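Local coordinates for protein Na-K-Cl cotransporter (Methanosarcina acetivorans, PDB 3G40) that forms the cytoplasmic C-terminal domain of a prokaryotic cation-chloride cotransporter of the SLC12A family, which probably carries chloride together with cations across the membrane, at residues 22-27 and 111-116; 119-124 and 257-262; 142-147 and 269-274. All blocks are in the same frame, centred on the assembly; numbering follows the deposited sequence.

Interaction 1. Residues 22-27 and 111-116; sequences NLLVPV and SILFLR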
loop_
_atom_site.group_PDB
_atom_site.type_symbol
_atom_site.label_atom_id
_atom_site.label_comp_id
_atom_site.label_asym_id
_atom_site.label_seq_id
_atom_site.Cartn_x
_atom_site.Cartn_y
_atom_site.Cartn_z
ATOM N N ASN A 22 0.092 -3.228 -21.879
ATOM C CA ASN A 22 0.231 -4.677 -21.745
ATOM C C ASN A 22 1.566 -4.966 -21.064
ATOM O O ASN A 22 2.613 -4.786 -21.666
ATOM C CB ASN A 22 0.170 -5.342 -23.118
ATOM C CG ASN A 22 -1.142 -5.082 -23.828
ATOM O OD1 ASN A 22 -2.215 -5.356 -23.290
ATOM N ND2 ASN A 22 -1.064 -4.546 -25.046
ATOM N N LEU A 23 1.522 -5.367 -19.794
ATOM C CA LEU A 23 2.737 -5.516 -19.002
ATOM C C LEU A 23 3.234 -6.954 -18.995
ATOM O O LEU A 23 2.440 -7.889 -18.932
ATOM C CB LEU A 23 2.488 -5.107 -17.547
ATOM C CG LEU A 23 1.876 -3.722 -17.343
ATOM C CD1 LEU A 23 1.737 -3.421 -15.845
ATOM C CD2 LEU A 23 2.739 -2.693 -18.043
ATOM N N LEU A 24 4.549 -7.115 -19.049
ATOM C CA LEU A 24 5.179 -8.382 -18.706
ATOM C C LEU A 24 5.774 -8.195 -17.316
ATOM O O LEU A 24 6.612 -7.314 -17.101
ATOM C CB LEU A 24 6.277 -8.720 -19.709
ATOM C CG LEU A 24 7.034 -10.020 -19.436
ATOM C CD1 LEU A 24 6.077 -11.213 -19.486
ATOM C CD2 LEU A 24 8.132 -10.179 -20.456
ATOM N N VAL A 25 5.309 -8.997 -16.370
ATOM C CA VAL A 25 5.698 -8.840 -14.976
ATOM C C VAL A 25 6.398 -10.100 -14.451
ATOM O O VAL A 25 5.746 -11.096 -14.142
ATOM C CB VAL A 25 4.455 -8.546 -14.093
ATOM C CG1 VAL A 25 4.864 -8.307 -12.641
ATOM C CG2 VAL A 25 3.656 -7.357 -14.651
ATOM N N PRO A 26 7.731 -10.052 -14.325
ATOM C CA PRO A 26 8.415 -11.191 -13.706
ATOM C C PRO A 26 8.053 -11.281 -12.232
ATOM O O PRO A 26 7.965 -10.251 -11.553
ATOM C CB PRO A 26 9.901 -10.858 -13.861
ATOM C CG PRO A 26 9.969 -9.628 -14.740
ATOM C CD PRO A 26 8.647 -8.948 -14.651
ATOM N N VAL A 27 7.835 -12.499 -11.747
ATOM C CA VAL A 27 7.476 -12.727 -10.362
ATOM C C VAL A 27 8.359 -13.818 -9.763
ATOM O O VAL A 27 8.352 -14.958 -10.232
ATOM C CB VAL A 27 6.020 -13.173 -10.247
ATOM C CG1 VAL A 27 5.679 -13.488 -8.800
ATOM C CG2 VAL A 27 5.094 -12.109 -10.810
ATOM N N SER A 111 4.094 -4.572 -25.758
ATOM C CA SER A 111 4.312 -5.001 -24.388
ATOM C C SER A 111 5.222 -4.013 -23.676
ATOM O O SER A 111 6.005 -3.329 -24.315
ATOM C CB SER A 111 4.924 -6.399 -24.361
ATOM O OG SER A 111 3.939 -7.377 -24.664
ATOM N N ILE A 112 5.097 -3.958 -22.351
ATOM C CA ILE A 112 5.959 -3.161 -21.477
ATOM C C ILE A 112 6.480 -4.055 -20.353
ATOM O O ILE A 112 5.704 -4.739 -19.693
ATOM C CB ILE A 112 5.157 -2.035 -20.823
ATOM C CG1 ILE A 112 4.574 -1.105 -21.895
ATOM C CG2 ILE A 112 6.011 -1.259 -19.800
ATOM C CD1 ILE A 112 3.486 -0.186 -21.372
ATOM N N LEU A 113 7.788 -4.045 -20.130
ATOM C CA LEU A 113 8.385 -4.815 -19.041
ATOM C C LEU A 113 8.304 -4.049 -17.716
ATOM O O LEU A 113 8.817 -2.936 -17.613
ATOM C CB LEU A 113 9.853 -5.111 -19.360
ATOM C CG LEU A 113 10.610 -5.902 -18.293
ATOM C CD1 LEU A 113 9.964 -7.281 -18.082
ATOM C CD2 LEU A 113 12.058 -6.052 -18.692
ATOM N N PHE A 114 7.678 -4.655 -16.709
ATOM C CA PHE A 114 7.538 -4.037 -15.393
ATOM C C PHE A 114 8.522 -4.630 -14.385
ATOM O O PHE A 114 8.425 -5.806 -14.029
ATOM C CB PHE A 114 6.105 -4.185 -14.884
ATOM C CG PHE A 114 5.824 -3.415 -13.621
ATOM C CD1 PHE A 114 5.223 -2.170 -13.683
ATOM C CD2 PHE A 114 6.163 -3.934 -12.378
ATOM C CE1 PHE A 114 4.951 -1.441 -12.521
ATOM C CE2 PHE A 114 5.900 -3.205 -11.206
ATOM C CZ PHE A 114 5.290 -1.955 -11.288
ATOM N N LEU A 115 9.453 -3.799 -13.916
ATOM C CA LEU A 115 10.486 -4.241 -12.987
ATOM C C LEU A 115 10.427 -3.461 -11.696
ATOM O O LEU A 115 10.148 -2.260 -11.687
ATOM C CB LEU A 115 11.874 -4.047 -13.592
ATOM C CG LEU A 115 12.175 -4.725 -14.926
ATOM C CD1 LEU A 115 13.516 -4.261 -15.443
ATOM C CD2 LEU A 115 12.157 -6.237 -14.763
ATOM N N ARG A 116 10.721 -4.149 -10.608
ATOM C CA ARG A 116 10.844 -3.521 -9.311
ATOM C C ARG A 116 12.319 -3.189 -9.086
ATOM O O ARG A 116 13.208 -3.980 -9.413
ATOM C CB ARG A 116 10.312 -4.470 -8.231
ATOM C CG ARG A 116 10.397 -3.960 -6.808
ATOM C CD ARG A 116 10.011 -5.055 -5.817
ATOM N NE ARG A 116 10.671 -4.856 -4.530
ATOM C CZ ARG A 116 11.775 -5.491 -4.157
ATOM N NH1 ARG A 116 12.332 -6.380 -4.966
ATOM N NH2 ARG A 116 12.319 -5.243 -2.971
HETATM O O HOH W 1 8.662 -7.353 -11.847
#

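Interaction 2. Residues 119-124 and 257-262; sequences ENRDRD and DLDLAR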
loop_
_atom_site.group_PDB
_atom_site.type_symbol
_atom_site.label_atom_id
_atom_site.label_comp_id
_atom_site.label_asym_id
_atom_site.label_seq_id
_atom_site.Cartn_x
_atom_site.Cartn_y
_atom_site.Cartn_z
ATOM N N GLU A 119 15.940 -2.558 -2.970
ATOM C CA GLU A 119 16.838 -1.794 -2.112
ATOM C C GLU A 119 18.271 -2.329 -2.208
ATOM O O GLU A 119 19.224 -1.555 -2.259
ATOM C CB GLU A 119 16.354 -1.805 -0.658
ATOM C CG GLU A 119 15.007 -1.127 -0.435
ATOM C CD GLU A 119 14.770 -0.746 1.020
ATOM O OE1 GLU A 119 13.814 -1.273 1.628
ATOM O OE2 GLU A 119 15.543 0.078 1.558
ATOM N N ASN A 120 18.427 -3.650 -2.245
ATOM C CA ASN A 120 19.763 -4.232 -2.385
ATOM C C ASN A 120 20.285 -4.159 -3.822
ATOM O O ASN A 120 19.557 -4.429 -4.782
ATOM C CB ASN A 120 19.815 -5.669 -1.847
ATOM C CG ASN A 120 19.372 -6.699 -2.870
ATOM O OD1 ASN A 120 18.353 -6.532 -3.543
ATOM N ND2 ASN A 120 20.134 -7.781 -2.983
ATOM N N ARG A 121 21.556 -3.791 -3.958
ATOM C CA ARG A 121 22.150 -3.530 -5.265
ATOM C C ARG A 121 22.687 -4.790 -5.951
ATOM O O ARG A 121 23.238 -4.718 -7.049
ATOM C CB ARG A 121 23.243 -2.468 -5.121
ATOM C CG ARG A 121 22.728 -1.201 -4.448
ATOM C CD ARG A 121 23.839 -0.313 -3.907
ATOM N NE ARG A 121 24.567 0.382 -4.964
ATOM C CZ ARG A 121 25.859 0.203 -5.227
ATOM N NH1 ARG A 121 26.575 -0.647 -4.503
ATOM N NH2 ARG A 121 26.439 0.881 -6.208
ATOM N N ASP A 122 22.487 -5.941 -5.316
ATOM C CA ASP A 122 23.061 -7.203 -5.782
ATOM C C ASP A 122 22.705 -7.548 -7.224
ATOM O O ASP A 122 23.367 -8.376 -7.847
ATOM C CB ASP A 122 22.632 -8.361 -4.874
ATOM C CG ASP A 122 23.067 -8.172 -3.433
ATOM O OD1 ASP A 122 23.683 -7.130 -3.121
ATOM O OD2 ASP A 122 22.787 -9.071 -2.610
ATOM N N ARG A 123 21.661 -6.925 -7.755
ATOM C CA ARG A 123 21.158 -7.317 -9.065
ATOM C C ARG A 123 21.255 -6.225 -10.113
ATOM O O ARG A 123 20.785 -6.401 -11.238
ATOM C CB ARG A 123 19.706 -7.757 -8.952
ATOM C CG ARG A 123 19.523 -9.103 -8.309
ATOM C CD ARG A 123 18.055 -9.404 -8.184
ATOM N NE ARG A 123 17.810 -10.832 -8.085
ATOM C CZ ARG A 123 16.623 -11.390 -8.281
ATOM N NH1 ARG A 123 15.582 -10.630 -8.591
ATOM N NH2 ARG A 123 16.482 -12.705 -8.171
ATOM N N ASP A 124 21.863 -5.102 -9.755
ATOM C CA ASP A 124 21.842 -3.948 -10.643
ATOM C C ASP A 124 22.346 -4.264 -12.045
ATOM O O ASP A 124 21.791 -3.783 -13.034
ATOM C CB ASP A 124 22.592 -2.766 -10.026
ATOM C CG ASP A 124 21.808 -2.117 -8.900
ATOM O OD1 ASP A 124 20.875 -2.771 -8.391
ATOM O OD2 ASP A 124 22.112 -0.965 -8.528
ATOM N N ASP A 257 21.408 4.951 -14.466
ATOM C CA ASP A 257 22.128 4.901 -13.202
ATOM C C ASP A 257 21.116 4.561 -12.117
ATOM O O ASP A 257 20.410 5.442 -11.624
ATOM C CB ASP A 257 22.787 6.244 -12.903
ATOM C CG ASP A 257 23.632 6.218 -11.638
ATOM O OD1 ASP A 257 23.555 5.231 -10.878
ATOM O OD2 ASP A 257 24.378 7.197 -11.402
ATOM N N LEU A 258 21.044 3.280 -11.764
ATOM C CA LEU A 258 20.063 2.784 -10.801
ATOM C C LEU A 258 20.227 3.399 -9.412
ATOM O O LEU A 258 19.264 3.467 -8.641
ATOM C CB LEU A 258 20.121 1.258 -10.704
ATOM C CG LEU A 258 19.810 0.456 -11.970
ATOM C CD1 LEU A 258 19.627 -1.010 -11.628
ATOM C CD2 LEU A 258 18.579 0.995 -12.669
ATOM N N ASP A 259 21.443 3.834 -9.088
ATOM C CA ASP A 259 21.688 4.488 -7.803
ATOM C C ASP A 259 21.091 5.890 -7.797
ATOM O O ASP A 259 20.623 6.377 -6.770
ATOM C CB ASP A 259 23.184 4.547 -7.491
ATOM C CG ASP A 259 23.717 3.233 -6.955
ATOM O OD1 ASP A 259 22.911 2.407 -6.473
ATOM O OD2 ASP A 259 24.948 3.028 -7.011
ATOM N N LEU A 260 21.117 6.532 -8.957
ATOM C CA LEU A 260 20.489 7.829 -9.120
ATOM C C LEU A 260 18.981 7.672 -8.914
ATOM O O LEU A 260 18.347 8.489 -8.249
ATOM C CB LEU A 260 20.793 8.374 -10.510
ATOM C CG LEU A 260 20.948 9.886 -10.641
ATOM C CD1 LEU A 260 21.622 10.236 -11.960
ATOM C CD2 LEU A 260 19.600 10.571 -10.513
ATOM N N ALA A 261 18.413 6.602 -9.470
ATOM C CA ALA A 261 16.991 6.328 -9.305
ATOM C C ALA A 261 16.651 6.153 -7.829
ATOM O O ALA A 261 15.672 6.717 -7.345
ATOM C CB ALA A 261 16.578 5.085 -10.110
ATOM N N ARG A 262 17.471 5.379 -7.118
ATOM C CA ARG A 262 17.234 5.125 -5.704
ATOM C C ARG A 262 17.326 6.423 -4.920
ATOM O O ARG A 262 16.521 6.678 -4.028
ATOM C CB ARG A 262 18.238 4.115 -5.146
ATOM C CG ARG A 262 18.008 2.681 -5.591
ATOM C CD ARG A 262 18.967 1.736 -4.877
ATOM N NE ARG A 262 18.797 0.360 -5.321
ATOM C CZ ARG A 262 19.479 -0.190 -6.321
ATOM N NH1 ARG A 262 20.387 0.521 -6.978
ATOM N NH2 ARG A 262 19.253 -1.453 -6.659
#

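Interaction 3. Residues 142-147 and 269-274; sequences LLFSKH and GSSCIF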
loop_
_atom_site.group_PDB
_atom_site.type_symbol
_atom_site.label_atom_id
_atom_site.label_comp_id
_atom_site.label_asym_id
_atom_site.label_seq_id
_atom_site.Cartn_x
_atom_site.Cartn_y
_atom_site.Cartn_z
ATOM N N LEU A 142 9.073 -0.153 -17.444
ATOM C CA LEU A 142 8.689 0.608 -16.261
ATOM C C LEU A 142 9.501 0.085 -15.094
ATOM O O LEU A 142 9.470 -1.106 -14.790
ATOM C CB LEU A 142 7.197 0.451 -15.964
ATOM C CG LEU A 142 6.232 1.111 -16.951
ATOM C CD1 LEU A 142 4.794 0.764 -16.594
ATOM C CD2 LEU A 142 6.434 2.649 -16.962
ATOM N N LEU A 143 10.256 0.964 -14.451
ATOM C CA LEU A 143 11.041 0.558 -13.293
ATOM C C LEU A 143 10.481 1.241 -12.047
ATOM O O LEU A 143 10.489 2.473 -11.930
ATOM C CB LEU A 143 12.517 0.889 -13.512
ATOM C CG LEU A 143 13.481 0.612 -12.360
ATOM C CD1 LEU A 143 13.691 -0.902 -12.133
ATOM C CD2 LEU A 143 14.805 1.324 -12.616
ATOM N N PHE A 144 9.968 0.435 -11.124
ATOM C CA PHE A 144 9.212 0.953 -9.995
ATOM C C PHE A 144 10.024 0.966 -8.702
ATOM O O PHE A 144 10.551 -0.057 -8.270
ATOM C CB PHE A 144 7.925 0.139 -9.853
ATOM C CG PHE A 144 7.041 0.559 -8.712
ATOM C CD1 PHE A 144 6.808 1.910 -8.435
ATOM C CD2 PHE A 144 6.404 -0.401 -7.944
ATOM C CE1 PHE A 144 5.971 2.280 -7.392
ATOM C CE2 PHE A 144 5.563 -0.043 -6.907
ATOM C CZ PHE A 144 5.347 1.301 -6.623
ATOM N N SER A 145 10.137 2.139 -8.085
ATOM C CA SER A 145 10.894 2.251 -6.848
ATOM C C SER A 145 9.937 2.677 -5.741
ATOM O O SER A 145 9.703 3.866 -5.511
ATOM C CB SER A 145 12.050 3.240 -7.021
ATOM O OG SER A 145 12.847 3.312 -5.852
ATOM N N LYS A 146 9.353 1.690 -5.079
ATOM C CA LYS A 146 8.316 1.955 -4.090
ATOM C C LYS A 146 8.935 2.371 -2.773
ATOM O O LYS A 146 9.805 1.684 -2.249
ATOM C CB LYS A 146 7.422 0.719 -3.886
ATOM C CG LYS A 146 6.335 0.953 -2.851
ATOM C CD LYS A 146 5.127 0.028 -3.057
ATOM C CE LYS A 146 5.201 -1.194 -2.181
ATOM N NZ LYS A 146 3.902 -1.940 -2.208
ATOM N N HIS A 147 8.505 3.506 -2.235
ATOM C CA HIS A 147 9.084 3.977 -0.984
ATOM C C HIS A 147 8.704 3.040 0.155
ATOM O O HIS A 147 7.527 2.718 0.324
ATOM C CB HIS A 147 8.635 5.406 -0.669
ATOM C CG HIS A 147 9.446 6.052 0.405
ATOM N ND1 HIS A 147 9.230 5.806 1.743
ATOM C CD2 HIS A 147 10.507 6.889 0.343
ATOM C CE1 HIS A 147 10.108 6.485 2.460
ATOM N NE2 HIS A 147 10.896 7.148 1.632
ATOM N N GLY A 269 11.049 11.131 -0.582
ATOM C CA GLY A 269 10.296 10.642 0.556
ATOM C C GLY A 269 8.996 10.009 0.092
ATOM O O GLY A 269 8.067 9.826 0.880
ATOM N N SER A 270 8.934 9.681 -1.196
ATOM C CA SER A 270 7.763 9.032 -1.766
ATOM C C SER A 270 8.154 8.198 -2.991
ATOM O O SER A 270 9.292 8.262 -3.453
ATOM C CB SER A 270 6.723 10.079 -2.142
ATOM O OG SER A 270 7.240 10.904 -3.152
ATOM N N SER A 271 7.206 7.449 -3.541
ATOM C CA SER A 271 7.532 6.515 -4.615
ATOM C C SER A 271 7.848 7.167 -5.962
ATOM O O SER A 271 7.343 8.229 -6.304
ATOM C CB SER A 271 6.430 5.466 -4.785
ATOM O OG SER A 271 6.287 4.688 -3.611
ATOM N N CYS A 272 8.704 6.496 -6.716
ATOM C CA CYS A 272 9.123 6.947 -8.030
ATOM C C CYS A 272 8.962 5.822 -9.037
ATOM O O CYS A 272 9.184 4.654 -8.716
ATOM C CB CYS A 272 10.588 7.382 -7.986
ATOM S SG CYS A 272 10.881 8.869 -6.993
ATOM N N ILE A 273 8.569 6.169 -10.254
ATOM C CA ILE A 273 8.563 5.195 -11.331
ATOM C C ILE A 273 9.302 5.798 -12.521
ATOM O O ILE A 273 9.208 7.005 -12.774
ATOM C CB ILE A 273 7.121 4.709 -11.676
ATOM C CG1 ILE A 273 7.153 3.462 -12.576
ATOM C CG2 ILE A 273 6.290 5.832 -12.279
ATOM C CD1 ILE A 273 5.817 2.705 -12.625
ATOM N N PHE A 274 10.091 4.969 -13.203
ATOM C CA PHE A 274 10.964 5.418 -14.284
ATOM C C PHE A 274 10.589 4.698 -15.564
ATOM O O PHE A 274 10.544 3.465 -15.606
ATOM C CB PHE A 274 12.431 5.163 -13.925
ATOM C CG PHE A 274 12.840 5.787 -12.625
ATOM C CD1 PHE A 274 12.559 5.154 -11.426
ATOM C CD2 PHE A 274 13.474 7.031 -12.601
ATOM C CE1 PHE A 274 12.913 5.741 -10.217
ATOM C CE2 PHE A 274 13.837 7.621 -11.402
ATOM C CZ PHE A 274 13.558 6.982 -10.208
#

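Interaction 1. Residues 22-27 and 111-116
L23 lies beside I112, and L24 beside L113, in two parallel strands, 22-27 and 112-116. Three backbone hydrogen bonds join them: I112 N to N22 O, L24 N to I112 O, and F114 N to L24 O, the last almost straight at 178°. L23 can be followed outward on the face it shares with I112. Its CB lies 3.9 Å from I112 O. CG stands anti to the carbonyl carbon (chi1 -53°), and beyond it the two branches part: CD2 rests 3.7 Å from I112 CB, while CD1 approaches the F114 ring obliquely. On the other face L113 CD1 comes 3.5 Å from L24 O and also touches L24 CD2 and P26 CD, the side chains of P26 and L113 crossing at about a right angle. P26 CG also meets L115 CD2 at 4.0 Å. P26 has no N-H to give; P26 CD instead sits 3.2 Å from F114 O, and a water donates to both F114 O and P26 O. Helix 94-103 packs on L24 and L113, and helix 30-44 on L23 and F114. Helices on both faces of parallel central strands are the hallmark of an alpha/beta fold.

Interaction 2. Residues 119-124 and 257-262
R262 and D124 meet tip to tip, and R121 and D259 close a second ion pair beside them. R262 grips its partner end-on: NH2 donates to D124 OD1 at 2.7 Å and NH1 to D124 OD2 at 2.8 Å. Both carboxylate oxygens use their syn lone pairs, and the two flat groups are only 6° apart. R121 takes D259 side-on instead, NE donating to D259 OD1 at 3.0 Å with a nearly straight bond of 173°, and NH2 to D259 OD2 at 2.7 Å. A bend at chi3 (73°) places R121 NE for this grip. The pairs are tied together by a weak bond from R262 NH1 to D259 OD1, which completes a four-residue salt-bridge network. D124 OD2 and D259 OD1 are only 4.0 Å apart, and the charge of R262 between them probably offsets their repulsion.

In the next shell, R121 CG sits over the centre of one face of the R262 guanidinium, and L258 CD1 packs 3.7 Å from D124 CG. R262 NE donates to P118 O, which helps to fix the rotation of the guanidinium. An alanine in place of R262 would probably leave the buried D124 carboxylate without the arginine that grips both its oxygens, and the repulsion between D124 and D259 less well offset. D257, at the N-cap of helix 258-268, closes the first turn, the one that carries D259, its OD1 accepting weakly from D259 N and L260 N. The network joins the loop that follows strand 112-116, at the start of helix 124-136, to the first turns of helix 258-268, with L117 packed against A261 and R262.

Interaction 3. Residues 142-147 and 269-274
F144 and I273 face each other as a non-hydrogen-bonded pair in the antiparallel pairing of strands 140-145 and 271-276, the one antiparallel join in a mixed alpha/beta sheet. Hydrogen-bonded pairs lie to either side of it. L143 N to F274 O and F274 N to L143 O are both 2.8 Å; S145 N to C272 O is 2.8 Å and C272 N to S145 O a longer 3.1 Å.

On the face of F144 and I273, the isoleucine branch is the bump: CG1 folds over the opposite backbone, 3.5 Å from L143 O, and CD1 beyond it nestles against L142 CB. The F144 ring slants across the neighbouring peptide, CD1 being 3.6 Å from C272 O. On the other face F274 fits its ring edge against L143 O and S145 CB. Its CG stands anti to the carbonyl carbon (chi1 -55°), F274 CD1 and L143 O lie 3.4 Å apart near the ring plane, and CE1 rests on S145 CB. Helix 258-268 covers this face, with M265 on S145.

Past the strand ends, H147 lays one face of its imidazole over the carbonyl of G269, the first residue to leave helix 258-268, with positive phi. H147 ND1 accepts from Q149 N and A150 N, and R31 of the second subunit packs on the same side chain. S271 OG accepts from H147 N at 2.9 Å and is also bonded to G151 O.

How the interactions relate
Interactions 1 and 3 belong to one sheet, their centres about 14 Å apart. Strand 112-116 of the first adjoins strand 140-145 of the third: L113 O to L142 N and L115 O to F144 N are probable hydrogen bonds of 2.8 Å, and F114 CZ packs 3.7 Å from F144 CB. Interaction 2 lies about 12 Å from interaction 3, centre to centre, and touches it where A261 CB meets F274 CZ at 3.6 Å and L258 CD2 meets L143 CD2. It is about 18 Å from interaction 1, to which it is joined through the chain. Interactions 2 and 3 both bridge the two sequence-family halves of the domain, one by charge, the other by strand pairing.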